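Side-chain contacts in lipase (PDB 2ORY), which probably hydrolyses the ester bonds of triacylglycerols as a cold-adapted class 3 lipase of the alpha/beta-hydrolase superfamily: residues A[91-96]-A[333-338]; A[98-103]-A[172-177]; A[230-233]-A[238-241]; A[312-317]-A[321-326]. All blocks are in the same frame, centred on the assembly; numbering follows the deposited sequence.

Contact 1: A[91-96]-A[333-338]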
loop_
_atom_site.group_PDB
_atom_site.type_symbol
_atom_site.label_atom_id
_atom_site.label_comp_id
_atom_site.label_asym_id
_atom_site.label_seq_id
_atom_site.Cartn_x
_atom_site.Cartn_y
_atom_site.Cartn_z
ATOM N N GLY A 91 0.401 -6.077 -1.569
ATOM C CA GLY A 91 0.967 -6.417 -2.862
ATOM C C GLY A 91 1.906 -7.592 -2.603
ATOM O O GLY A 91 1.615 -8.416 -1.747
ATOM N N THR A 92 3.039 -7.656 -3.301
ATOM C CA THR A 92 4.021 -8.736 -3.141
ATOM C C THR A 92 4.893 -8.535 -1.903
ATOM O O THR A 92 4.895 -7.459 -1.312
ATOM C CB THR A 92 4.951 -8.761 -4.342
ATOM O OG1 THR A 92 4.170 -8.558 -5.511
ATOM C CG2 THR A 92 5.648 -10.071 -4.477
ATOM N N ASN A 93 5.623 -9.577 -1.514
ATOM C CA ASN A 93 6.525 -9.500 -0.372
ATOM C C ASN A 93 7.375 -8.265 -0.621
ATOM O O ASN A 93 8.195 -8.233 -1.547
ATOM C CB ASN A 93 7.412 -10.728 -0.326
ATOM C CG ASN A 93 8.291 -10.759 0.895
ATOM O OD1 ASN A 93 8.375 -9.783 1.647
ATOM N ND2 ASN A 93 8.963 -11.890 1.103
ATOM N N PRO A 94 7.219 -7.247 0.236
ATOM C CA PRO A 94 7.938 -5.977 0.128
ATOM C C PRO A 94 9.448 -5.895 0.350
ATOM O O PRO A 94 10.044 -4.876 -0.013
ATOM C CB PRO A 94 7.175 -5.083 1.103
ATOM C CG PRO A 94 6.873 -6.042 2.232
ATOM C CD PRO A 94 6.453 -7.317 1.502
ATOM N N VAL A 95 10.077 -6.928 0.914
ATOM C CA VAL A 95 11.516 -6.831 1.204
ATOM C C VAL A 95 12.425 -6.805 -0.005
ATOM O O VAL A 95 13.476 -6.170 0.023
ATOM C CB VAL A 95 12.005 -7.966 2.142
ATOM C CG1 VAL A 95 11.119 -8.034 3.387
ATOM C CG2 VAL A 95 12.000 -9.311 1.403
ATOM N N SER A 96 12.009 -7.480 -1.066
ATOM C CA SER A 96 12.795 -7.568 -2.289
ATOM C C SER A 96 12.582 -6.380 -3.209
ATOM O O SER A 96 12.314 -6.546 -4.398
ATOM C CB SER A 96 12.429 -8.855 -3.022
ATOM O OG SER A 96 12.697 -9.969 -2.200
ATOM N N GLU A 333 8.211 -13.869 9.327
ATOM C CA GLU A 333 9.022 -15.055 9.565
ATOM C C GLU A 333 10.429 -14.818 9.040
ATOM O O GLU A 333 11.070 -13.822 9.374
ATOM C CB GLU A 333 8.414 -16.277 8.866
ATOM C CG GLU A 333 6.991 -16.594 9.312
ATOM C CD GLU A 333 6.390 -17.751 8.537
ATOM O OE1 GLU A 333 6.065 -17.577 7.341
ATOM O OE2 GLU A 333 6.254 -18.847 9.117
ATOM N N ASP A 334 10.881 -15.746 8.206
ATOM C CA ASP A 334 12.220 -15.663 7.686
ATOM C C ASP A 334 12.379 -14.646 6.612
ATOM O O ASP A 334 13.488 -14.473 6.093
ATOM C CB ASP A 334 12.717 -17.020 7.206
ATOM C CG ASP A 334 12.964 -18.006 8.372
ATOM O OD1 ASP A 334 12.061 -18.144 9.259
ATOM O OD2 ASP A 334 14.050 -18.643 8.407
ATOM N N ALA A 335 11.303 -13.931 6.294
ATOM C CA ALA A 335 11.416 -12.898 5.284
ATOM C C ALA A 335 12.263 -11.788 5.863
ATOM O O ALA A 335 12.915 -11.048 5.129
ATOM C CB ALA A 335 10.022 -12.370 4.870
ATOM N N ILE A 336 12.233 -11.679 7.188
ATOM C CA ILE A 336 12.992 -10.670 7.911
ATOM C C ILE A 336 14.355 -11.245 8.267
ATOM O O ILE A 336 15.032 -10.748 9.155
ATOM C CB ILE A 336 12.278 -10.272 9.216
ATOM C CG1 ILE A 336 10.845 -9.852 8.918
ATOM C CG2 ILE A 336 12.982 -9.094 9.872
ATOM C CD1 ILE A 336 10.036 -9.538 10.170
ATOM N N ALA A 337 14.732 -12.316 7.577
ATOM C CA ALA A 337 16.021 -12.979 7.787
ATOM C C ALA A 337 16.857 -12.373 8.918
ATOM O O ALA A 337 16.648 -12.681 10.092
ATOM C CB ALA A 337 16.830 -12.966 6.472
ATOM N N GLY A 338 17.795 -11.500 8.566
ATOM C CA GLY A 338 18.641 -10.906 9.582
ATOM C C GLY A 338 18.428 -9.421 9.781
ATOM O O GLY A 338 19.183 -8.768 10.504
#
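Val95 and Ala335 bring the two segments nearest each other, with their CA atoms 7.3 Å apart; 91-96 is an irregular loop, whereas 333-338 winds through a short 3-10 turn at 334-335 that is held by a bond of 2.9 Å from Ala337 N to Asp334 O. The contact is small and made by van der Waals touch. The methyl of Ala335 points at the loop and meets the amide end of Asn93, CB to ND2 at 3.9 Å. One branch of Val95 lies by the same residue's backbone, CG1 at 3.9 Å from Ala335 O. Asn93 has CG anti to the backbone N (chi1 -175°), which sets the amide beside the onward chain: OD1 takes a straight but weak bond of 3.4 Å from Val95 N, as in an Asx turn, and ND2 is left facing Ala335. A short alanine lets the two loops come this close, and a branched valine fills the side next to it. Segment 91-96 links strand 84-90 to helix 97-102, while 333-338 follows helix 328-332. Helix 304-319 flanks the loop, with Val313 touching both Pro94 and Val95, and Phe332 of helix 328-332 packs on Pro94.

Contact 2: A[98-103]-A[172-177]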
loop_
_atom_site.group_PDB
_atom_site.type_symbol
_atom_site.label_atom_id
_atom_site.label_comp_id
_atom_site.label_asym_id
_atom_site.label_seq_id
_atom_site.Cartn_x
_atom_site.Cartn_y
_atom_site.Cartn_z
ATOM N N SER A 98 14.430 -4.298 -4.968
ATOM C CA SER A 98 15.104 -4.217 -6.269
ATOM C C SER A 98 14.402 -5.056 -7.337
ATOM O O SER A 98 14.393 -4.697 -8.509
ATOM C CB SER A 98 16.576 -4.652 -6.133
ATOM O OG SER A 98 17.298 -4.410 -7.322
ATOM N N ASP A 99 13.799 -6.163 -6.922
ATOM C CA ASP A 99 13.110 -7.039 -7.861
ATOM C C ASP A 99 11.720 -6.555 -8.266
ATOM O O ASP A 99 11.465 -6.415 -9.456
ATOM C CB ASP A 99 13.012 -8.468 -7.313
ATOM C CG ASP A 99 14.387 -9.143 -7.180
ATOM O OD1 ASP A 99 15.405 -8.486 -7.483
ATOM O OD2 ASP A 99 14.452 -10.320 -6.770
ATOM N N TRP A 100 10.825 -6.308 -7.304
ATOM C CA TRP A 100 9.475 -5.869 -7.660
ATOM C C TRP A 100 9.337 -4.383 -7.994
ATOM O O TRP A 100 8.394 -3.997 -8.682
ATOM C CB TRP A 100 8.455 -6.255 -6.577
ATOM C CG TRP A 100 8.635 -5.574 -5.260
ATOM C CD1 TRP A 100 9.315 -6.055 -4.178
ATOM C CD2 TRP A 100 8.172 -4.256 -4.894
ATOM N NE1 TRP A 100 9.312 -5.123 -3.167
ATOM C CE2 TRP A 100 8.621 -4.012 -3.576
ATOM C CE3 TRP A 100 7.427 -3.265 -5.552
ATOM C CZ2 TRP A 100 8.348 -2.804 -2.897
ATOM C CZ3 TRP A 100 7.154 -2.068 -4.871
ATOM C CH2 TRP A 100 7.617 -1.854 -3.559
ATOM N N LEU A 101 10.268 -3.552 -7.531
ATOM C CA LEU A 101 10.205 -2.120 -7.819
ATOM C C LEU A 101 11.159 -1.686 -8.957
ATOM O O LEU A 101 10.710 -1.213 -9.998
ATOM C CB LEU A 101 10.500 -1.313 -6.543
ATOM C CG LEU A 101 10.514 0.209 -6.738
ATOM C CD1 LEU A 101 9.091 0.683 -7.022
ATOM C CD2 LEU A 101 11.069 0.903 -5.496
ATOM N N PHE A 102 12.465 -1.853 -8.773
ATOM C CA PHE A 102 13.416 -1.461 -9.820
ATOM C C PHE A 102 13.202 -2.154 -11.179
ATOM O O PHE A 102 13.430 -1.553 -12.218
ATOM C CB PHE A 102 14.859 -1.732 -9.381
ATOM C CG PHE A 102 15.352 -0.849 -8.273
ATOM C CD1 PHE A 102 14.492 0.001 -7.592
ATOM C CD2 PHE A 102 16.695 -0.874 -7.912
ATOM C CE1 PHE A 102 14.959 0.813 -6.569
ATOM C CE2 PHE A 102 17.177 -0.068 -6.891
ATOM C CZ PHE A 102 16.302 0.781 -6.215
ATOM N N ASN A 103 12.794 -3.416 -11.176
ATOM C CA ASN A 103 12.602 -4.121 -12.441
ATOM C C ASN A 103 11.184 -4.044 -13.022
ATOM O O ASN A 103 10.802 -4.870 -13.850
ATOM C CB ASN A 103 13.014 -5.587 -12.288
ATOM C CG ASN A 103 14.505 -5.759 -12.222
ATOM O OD1 ASN A 103 15.167 -5.981 -13.239
ATOM N ND2 ASN A 103 15.053 -5.642 -11.021
ATOM N N GLY A 172 -2.924 0.628 3.189
ATOM C CA GLY A 172 -2.046 -0.373 2.623
ATOM C C GLY A 172 -0.616 0.111 2.683
ATOM O O GLY A 172 -0.371 1.318 2.756
ATOM N N HIS A 173 0.320 -0.837 2.650
ATOM C CA HIS A 173 1.762 -0.574 2.713
ATOM C C HIS A 173 2.488 -1.049 1.450
ATOM O O HIS A 173 2.085 -2.031 0.839
ATOM C CB HIS A 173 2.339 -1.286 3.956
ATOM C CG HIS A 173 3.832 -1.248 4.059
ATOM N ND1 HIS A 173 4.648 -2.221 3.512
ATOM C CD2 HIS A 173 4.663 -0.358 4.655
ATOM C CE1 HIS A 173 5.911 -1.930 3.765
ATOM N NE2 HIS A 173 5.948 -0.801 4.457
ATOM N N SER A 174 3.558 -0.356 1.071
ATOM C CA SER A 174 4.357 -0.733 -0.100
ATOM C C SER A 174 3.504 -0.585 -1.371
ATOM O O SER A 174 2.901 0.460 -1.587
ATOM C CB SER A 174 4.853 -2.184 0.070
ATOM O OG SER A 174 5.847 -2.535 -0.882
ATOM N N LYS A 175 3.472 -1.603 -2.228
ATOM C CA LYS A 175 2.614 -1.513 -3.403
ATOM C C LYS A 175 1.182 -1.199 -2.908
ATOM O O LYS A 175 0.403 -0.517 -3.587
ATOM C CB LYS A 175 2.603 -2.841 -4.159
ATOM C CG LYS A 175 3.695 -2.996 -5.188
ATOM C CD LYS A 175 3.491 -4.286 -5.978
ATOM C CE LYS A 175 4.389 -4.334 -7.205
ATOM N NZ LYS A 175 4.248 -5.610 -7.964
ATOM N N GLY A 176 0.861 -1.700 -1.718
ATOM C CA GLY A 176 -0.447 -1.481 -1.124
ATOM C C GLY A 176 -0.708 -0.023 -0.799
ATOM O O GLY A 176 -1.863 0.406 -0.663
ATOM N N GLY A 177 0.365 0.750 -0.674
ATOM C CA GLY A 177 0.213 2.168 -0.395
ATOM C C GLY A 177 -0.244 2.879 -1.658
ATOM O O GLY A 177 -1.120 3.744 -1.640
HETATM O O HOH W 1 6.328 -5.673 -9.826
#
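Trp100 meets two neighbours, Ser174 and Lys175, with the six-membered part of its indole, both reaching it obliquely. Trp100 CG stands between the backbone N and the carbonyl carbon (chi1 66°), a rotamer that turns the indole out of helix 97-102 toward the start of helix 175-189. The hydroxyl of Ser174 comes close to the ring, OG lying 3.2 Å from CZ2 of Trp100; OG is hydrogen-bonded to His312 NE2. Lys175 runs past the indole in the opposite sense. Its chain is extended beyond CG, so that its methylenes lie along the ring, CG at 3.6 Å from Trp100 CZ3 and CE at 3.6 Å from Trp100 CE3. This is where a lysine serves well: the aliphatic stem packs while NZ travels on to polar partners, the carbonyl of Phe68 and a water at 2.8 Å from NZ. That water in turn donates to Trp100 O at 2.9 Å, bridging the two segments. Asn103 turns its amide back along the chain, ND2 bonding Ser98 O at 2.8 Å.

Ser174 has positive phi (65°), and the Gly172-His173-Ser174-Lys175-Gly176 sequence fits the GxSxG nucleophile elbow, Ser174 being the probable nucleophile. The elbow joins strand 166-173 to helix 175-189, with Trp100 of helix 97-102 packed on one side and helix 304-319 bringing His312 to the serine.

Contact 3: A[230-233]-A[238-241]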
loop_
_atom_site.group_PDB
_atom_site.type_symbol
_atom_site.label_atom_id
_atom_site.label_comp_id
_atom_site.label_asym_id
_atom_site.label_seq_id
_atom_site.Cartn_x
_atom_site.Cartn_y
_atom_site.Cartn_z
ATOM N N ARG A 230 -0.565 10.675 3.777
ATOM C CA ARG A 230 0.500 9.882 3.146
ATOM C C ARG A 230 1.688 9.768 4.093
ATOM O O ARG A 230 2.345 10.760 4.398
ATOM C CB ARG A 230 0.946 10.564 1.848
ATOM C CG ARG A 230 1.099 9.641 0.653
ATOM C CD ARG A 230 2.503 9.644 0.125
ATOM N NE ARG A 230 3.017 10.978 -0.152
ATOM C CZ ARG A 230 4.310 11.244 -0.315
ATOM N NH1 ARG A 230 5.202 10.260 -0.231
ATOM N NH2 ARG A 230 4.716 12.487 -0.540
ATOM N N ILE A 231 1.972 8.557 4.546
ATOM C CA ILE A 231 3.067 8.355 5.483
ATOM C C ILE A 231 4.261 7.666 4.834
ATOM O O ILE A 231 4.164 6.526 4.379
ATOM C CB ILE A 231 2.555 7.568 6.728
ATOM C CG1 ILE A 231 1.430 8.384 7.403
ATOM C CG2 ILE A 231 3.696 7.310 7.711
ATOM C CD1 ILE A 231 0.816 7.763 8.645
ATOM N N ALA A 232 5.377 8.396 4.764
ATOM C CA ALA A 232 6.622 7.891 4.189
ATOM C C ALA A 232 7.809 8.157 5.100
ATOM O O ALA A 232 7.921 9.234 5.694
ATOM C CB ALA A 232 6.887 8.526 2.856
ATOM N N ASN A 233 8.688 7.164 5.196
ATOM C CA ASN A 233 9.921 7.236 5.982
ATOM C C ASN A 233 10.931 7.933 5.051
ATOM O O ASN A 233 11.060 7.561 3.887
ATOM C CB ASN A 233 10.352 5.798 6.340
ATOM C CG ASN A 233 11.788 5.698 6.891
ATOM O OD1 ASN A 233 12.498 6.693 7.048
ATOM N ND2 ASN A 233 12.212 4.471 7.173
ATOM N N VAL A 238 11.527 3.241 -1.494
ATOM C CA VAL A 238 10.314 2.997 -2.289
ATOM C C VAL A 238 9.516 4.219 -2.732
ATOM O O VAL A 238 9.203 4.364 -3.915
ATOM C CB VAL A 238 9.410 2.024 -1.560
ATOM C CG1 VAL A 238 8.071 1.867 -2.292
ATOM C CG2 VAL A 238 10.133 0.703 -1.463
ATOM N N PRO A 239 9.162 5.111 -1.793
ATOM C CA PRO A 239 8.406 6.305 -2.169
ATOM C C PRO A 239 9.186 7.187 -3.132
ATOM O O PRO A 239 8.613 8.111 -3.704
ATOM C CB PRO A 239 8.193 7.014 -0.837
ATOM C CG PRO A 239 8.101 5.902 0.107
ATOM C CD PRO A 239 9.238 5.008 -0.328
ATOM N N TYR A 240 10.486 6.929 -3.291
ATOM C CA TYR A 240 11.312 7.751 -4.191
ATOM C C TYR A 240 11.155 7.464 -5.681
ATOM O O TYR A 240 11.804 8.106 -6.508
ATOM C CB TYR A 240 12.803 7.642 -3.838
ATOM C CG TYR A 240 13.232 8.430 -2.614
ATOM C CD1 TYR A 240 12.893 7.998 -1.329
ATOM C CD2 TYR A 240 14.005 9.589 -2.738
ATOM C CE1 TYR A 240 13.311 8.687 -0.201
ATOM C CE2 TYR A 240 14.437 10.300 -1.597
ATOM C CZ TYR A 240 14.082 9.836 -0.336
ATOM O OH TYR A 240 14.490 10.503 0.801
ATOM N N ALA A 241 10.327 6.483 -6.020
ATOM C CA ALA A 241 10.057 6.135 -7.413
ATOM C C ALA A 241 8.613 6.560 -7.671
ATOM O O ALA A 241 7.766 6.435 -6.772
ATOM C CB ALA A 241 10.200 4.637 -7.618
#
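Ala232 and Pro239 face each other with their CA atoms 6.8 Å apart, across two segments of different build. Segment 230-233 is extended, and Ile231 shares backbone hydrogen bonds with Pro205 of strand 199-206 and with Ala207 just after it; segment 238-241 makes a 3-10 turn, closed by a bond of 3.2 Å from Ala241 N to Val238 O. Proline is at ease as the second residue of such a turn, where its missing N-H costs no bond of the turn. Its ring projects toward 230-233, and the methyl of Ala232 rests against it, CB at 4.0 Å from Pro239 CG and 4.2 Å from Pro239 CB. The small side chain of alanine leaves the ring room to approach the extended backbone.

The four residues between the segments include Asp236, which probably supplies the acid of a Ser-His-Asp triad, so the touch of alanine and proline brings together the two limbs of the acid-bearing loop of this alpha/beta hydrolase. Asp236 OD1 also accepts a bond from Val238 N.

Arg230 passes Pro239 loosely, with NH1 at 4.5 Å from Pro239 CB, the ring carbon lying at the guanidinium edge near its plane. The arginine is held elsewhere, NH2 donating to Lys287 O, while Tyr240 sends its hydroxyl back across the loop to bond Ser234 O.

Contact 4: A[312-317]-A[321-326]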
loop_
_atom_site.group_PDB
_atom_site.type_symbol
_atom_site.label_atom_id
_atom_site.label_comp_id
_atom_site.label_asym_id
_atom_site.label_seq_id
_atom_site.Cartn_x
_atom_site.Cartn_y
_atom_site.Cartn_z
ATOM N N HIS A 312 12.123 0.061 4.801
ATOM C CA HIS A 312 10.800 -0.111 4.199
ATOM C C HIS A 312 9.827 -0.897 5.046
ATOM O O HIS A 312 8.637 -0.569 5.111
ATOM C CB HIS A 312 10.943 -0.803 2.849
ATOM C CG HIS A 312 9.676 -0.865 2.052
ATOM N ND1 HIS A 312 8.906 0.248 1.794
ATOM C CD2 HIS A 312 9.102 -1.885 1.370
ATOM C CE1 HIS A 312 7.917 -0.083 0.982
ATOM N NE2 HIS A 312 8.015 -1.370 0.709
ATOM N N VAL A 313 10.331 -1.933 5.702
ATOM C CA VAL A 313 9.473 -2.799 6.488
ATOM C C VAL A 313 9.549 -2.558 7.975
ATOM O O VAL A 313 8.516 -2.418 8.628
ATOM C CB VAL A 313 9.796 -4.277 6.191
ATOM C CG1 VAL A 313 8.883 -5.211 6.979
ATOM C CG2 VAL A 313 9.626 -4.520 4.722
ATOM N N VAL A 314 10.760 -2.491 8.518
ATOM C CA VAL A 314 10.889 -2.269 9.948
ATOM C C VAL A 314 10.720 -0.796 10.316
ATOM O O VAL A 314 10.189 -0.464 11.373
ATOM C CB VAL A 314 12.260 -2.770 10.465
ATOM C CG1 VAL A 314 12.299 -2.699 11.979
ATOM C CG2 VAL A 314 12.487 -4.187 10.027
ATOM N N GLY A 315 11.153 0.075 9.414
ATOM C CA GLY A 315 11.097 1.508 9.636
ATOM C C GLY A 315 9.807 2.103 10.161
ATOM O O GLY A 315 9.811 2.850 11.152
ATOM N N TYR A 316 8.698 1.779 9.506
ATOM C CA TYR A 316 7.409 2.325 9.902
ATOM C C TYR A 316 6.967 1.998 11.324
ATOM O O TYR A 316 6.691 2.911 12.104
ATOM C CB TYR A 316 6.343 1.937 8.863
ATOM C CG TYR A 316 6.664 2.560 7.512
ATOM C CD1 TYR A 316 7.651 2.017 6.688
ATOM C CD2 TYR A 316 6.102 3.777 7.131
ATOM C CE1 TYR A 316 8.083 2.681 5.516
ATOM C CE2 TYR A 316 6.525 4.450 5.964
ATOM C CZ TYR A 316 7.519 3.896 5.165
ATOM O OH TYR A 316 7.956 4.566 4.040
ATOM N N PRO A 317 6.893 0.709 11.692
ATOM C CA PRO A 317 6.474 0.400 13.065
ATOM C C PRO A 317 7.459 0.953 14.087
ATOM O O PRO A 317 7.103 1.219 15.234
ATOM C CB PRO A 317 6.415 -1.124 13.084
ATOM C CG PRO A 317 7.369 -1.529 12.005
ATOM C CD PRO A 317 7.130 -0.520 10.919
ATOM N N GLY A 321 6.438 4.175 16.946
ATOM C CA GLY A 321 6.276 3.562 18.254
ATOM C C GLY A 321 5.375 2.345 18.289
ATOM O O GLY A 321 4.582 2.175 19.217
ATOM N N MET A 322 5.507 1.472 17.303
ATOM C CA MET A 322 4.654 0.298 17.239
ATOM C C MET A 322 5.428 -1.021 17.309
ATOM O O MET A 322 4.849 -2.104 17.145
ATOM C CB MET A 322 3.827 0.354 15.950
ATOM C CG MET A 322 2.762 1.443 15.926
ATOM S SD MET A 322 1.354 1.013 16.943
ATOM C CE MET A 322 0.381 0.079 15.789
ATOM N N MET A 323 6.729 -0.923 17.566
ATOM C CA MET A 323 7.584 -2.102 17.651
ATOM C C MET A 323 7.026 -3.178 18.573
ATOM O O MET A 323 7.029 -4.356 18.232
ATOM C CB MET A 323 8.993 -1.703 18.100
ATOM C CG MET A 323 9.803 -0.984 17.025
ATOM S SD MET A 323 9.924 -1.994 15.526
ATOM C CE MET A 323 11.500 -2.798 15.760
ATOM N N ASP A 324 6.521 -2.784 19.731
ATOM C CA ASP A 324 5.988 -3.770 20.658
ATOM C C ASP A 324 4.550 -4.106 20.347
ATOM O O ASP A 324 3.962 -4.971 20.990
ATOM C CB ASP A 324 6.098 -3.243 22.084
ATOM C CG ASP A 324 7.533 -3.015 22.506
ATOM O OD1 ASP A 324 7.759 -2.176 23.404
ATOM O OD2 ASP A 324 8.438 -3.679 21.947
ATOM N N ASP A 325 3.994 -3.429 19.345
ATOM C CA ASP A 325 2.602 -3.625 18.958
ATOM C C ASP A 325 2.345 -4.473 17.711
ATOM O O ASP A 325 1.269 -5.081 17.591
ATOM C CB ASP A 325 1.934 -2.265 18.793
ATOM C CG ASP A 325 1.832 -1.514 20.100
ATOM O OD1 ASP A 325 1.066 -1.974 20.977
ATOM O OD2 ASP A 325 2.525 -0.479 20.258
ATOM N N ILE A 326 3.316 -4.509 16.794
ATOM C CA ILE A 326 3.206 -5.274 15.548
ATOM C C ILE A 326 4.281 -6.370 15.477
ATOM O O ILE A 326 5.462 -6.084 15.285
ATOM C CB ILE A 326 3.340 -4.325 14.355
ATOM C CG1 ILE A 326 2.167 -3.340 14.385
ATOM C CG2 ILE A 326 3.425 -5.111 13.051
ATOM C CD1 ILE A 326 2.175 -2.300 13.269
#
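Met323 carries CG anti to its carbonyl carbon (chi1 -73°) and then bends at chi2 (-57°) and chi3, a curl that lays its end over the last turns of helix 304-319. CE meets Val314 CG1 at 3.9 Å, the two side chains crossing at a slant, and SD lies 4.4 Å from Pro317 CB. The unbranched, flexible thioether chain suits such a curved path. Pro317 CB is touched by two more side chains: Met322 CB lies 4.1 Å from Pro317 CB, and the CD1 end of Ile326 is 4.4 Å from that same CB. Met322 itself meets the proline by its first carbon, the rest of its bent chain leading away.

Pro317 has no N-H to give to the turn before, and Tyr316 N makes no such bond either, so proline is easily accepted at this kink in the helix. Pro317 O does take part, accepting Met322 N at 2.6 Å (N-H...O 155°) with the donor in the carbonyl plane. Beyond it, Met322 O receives both Asp325 N, at 2.7 Å, and Ile326 N, which turns the chain back so that Ile326 reaches Pro317.

At the other end of 312-317, His312, the probable triad histidine, bonds Asp236 OD2 through ND1. The helix end is a Schellman motif: Gly321 is the C-prime residue with positive phi, easy for glycine, and Pro317 with Met322 forms the apolar pair that commonly accompanies this cap.

In the fold
From the N terminus, the first segment met is 91-96, after strand 84-90; contact 1 joins it to the C-terminal 333-338, closing a long loop that encloses the other three. Contact 2 closes a loop of 68 residues, tying helix 97-102 to the turn between strand 166-173 and helix 175-189. Contacts 3 and 4 follow in series, each a short closure: one before helix 244-247, the other at the end of helix 304-319. None cross. Leu101 packs contact 2 on contact 3, whose Asn233 N bonds Tyr316 OH of contact 4. Ser174 of contact 2 meets His312 of contact 4, with Asp236 in the loop of contact 3, so these three gather round the probable catalytic triad.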